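Side-chain contact in putative transcription regulator (Lactobacillus plantarum WCFS1, PDB 3COL), which probably binds DNA through a TetR-type helix-turn-helix domain and regulates transcription: residues 107-110 with 111-115. Sequence-based numbering, arbitrary orientation.
Sequences LTII and QQIKA
Q112 N donates to T108 O at 3.0 Å, one helical turn back along the chain. In the conformer described, one of two, the side chains of the pair run side by side, with CG2 of T108 3.6 Å from OE1 of Q112. The hydroxyl OG1 of T108 lies beside the backbone N (chi1 -63°), which leaves CG2 anti to it, on the side of the glutamine; OG1 is hydrogen-bonded to NE2 of H164 on helix 152-171. The carbonyl oxygens of L107, I109 and I110 are likewise taken up by the amides of Q111, I113 and K114. Of these bonds, K114 N to I110 O, at 2.8 Å, is the straightest, with an N-H...O angle of 173°, and A115 N continues the series to Q111 O at 2.9 Å. This is regular alpha-helical i to i+4 pairing within helix 106-117 of a TetR-family regulator, where I109 packs on L24 and I113 on I23, both of helix 11-26. On this buried face, I109 CG2 touches I113 CD1 at 3.9 Å. I110 CG2 lies 4.0 Å from CD of K114, whose aliphatic chain runs alongside. Q111 packs against A115 of the second subunit.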
# COMPACT_ATOMS: atom_id res chain seq x y z
N LEU A 107 -10.06 1.57 0.95
CA LEU A 107 -8.71 1.83 0.52
C LEU A 107 -8.10 0.59 -0.09
O LEU A 107 -7.35 0.66 -1.05
CB LEU A 107 -7.88 2.38 1.69
CG LEU A 107 -7.82 3.90 1.85
CD1 LEU A 107 -9.15 4.46 2.05
CD2 LEU A 107 -6.91 4.32 3.04
N THR A 108 -8.43 -0.57 0.47
CA THR A 108 -7.96 -1.85 -0.08
C THR A 108 -8.45 -2.01 -1.52
O THR A 108 -7.66 -2.39 -2.41
CB THR A 108 -8.43 -3.05 0.79
OG1 THR A 108 -7.87 -2.94 2.10
CG2 THR A 108 -8.01 -4.41 0.15
N ILE A 109 -9.73 -1.71 -1.75
CA ILE A 109 -10.33 -1.88 -3.07
C ILE A 109 -9.64 -0.96 -4.09
O ILE A 109 -9.26 -1.42 -5.17
CB ILE A 109 -11.85 -1.60 -3.04
CG1 ILE A 109 -12.61 -2.75 -2.33
CG2 ILE A 109 -12.43 -1.35 -4.47
CD1 ILE A 109 -13.96 -2.30 -1.77
N ILE A 110 -9.53 0.33 -3.72
CA ILE A 110 -8.86 1.37 -4.53
C ILE A 110 -7.44 0.93 -4.88
O ILE A 110 -7.04 0.96 -6.04
CB ILE A 110 -8.82 2.73 -3.79
CG1 ILE A 110 -10.24 3.34 -3.67
CG2 ILE A 110 -7.84 3.77 -4.49
CD1 ILE A 110 -10.33 4.47 -2.66
N GLN A 111 -6.69 0.52 -3.86
CA GLN A 111 -5.30 0.14 -4.03
C GLN A 111 -5.18 -1.01 -5.01
O GLN A 111 -4.31 -1.00 -5.91
CB GLN A 111 -4.71 -0.23 -2.67
CG GLN A 111 -3.37 -0.96 -2.77
CD GLN A 111 -2.55 -0.77 -1.52
OE1 GLN A 111 -2.77 -1.44 -0.50
NE2 GLN A 111 -1.59 0.16 -1.58
N GLN A 112 -6.06 -2.00 -4.87
CA GLN A 112 -6.06 -3.15 -5.78
C GLN A 112 -6.34 -2.76 -7.23
O GLN A 112 -5.68 -3.25 -8.14
CB GLN A 112 -7.09 -4.20 -5.35
CG GLN A 112 -6.54 -5.30 -4.46
CD GLN A 112 -7.63 -6.17 -3.88
OE1 GLN A 112 -8.55 -5.68 -3.22
NE2 GLN A 112 -7.52 -7.47 -4.10
N ILE A 113 -7.35 -1.92 -7.43
CA ILE A 113 -7.70 -1.44 -8.78
C ILE A 113 -6.52 -0.64 -9.36
O ILE A 113 -6.11 -0.88 -10.49
CB ILE A 113 -9.00 -0.61 -8.81
CG1 ILE A 113 -10.17 -1.48 -8.35
CG2 ILE A 113 -9.25 -0.08 -10.23
CD1 ILE A 113 -11.50 -0.76 -8.24
N LYS A 114 -5.98 0.28 -8.57
CA LYS A 114 -4.80 1.05 -8.97
C LYS A 114 -3.59 0.18 -9.37
O LYS A 114 -2.95 0.42 -10.40
CB LYS A 114 -4.43 2.05 -7.88
CG LYS A 114 -5.09 3.38 -8.07
CD LYS A 114 -4.72 4.34 -6.95
CE LYS A 114 -4.50 5.76 -7.52
NZ LYS A 114 -4.55 6.90 -6.51
N ALA A 115 -3.30 -0.85 -8.58
CA ALA A 115 -2.22 -1.80 -8.89
C ALA A 115 -2.35 -2.45 -10.27
O ALA A 115 -1.35 -2.67 -10.95
CB ALA A 115 -2.10 -2.87 -7.80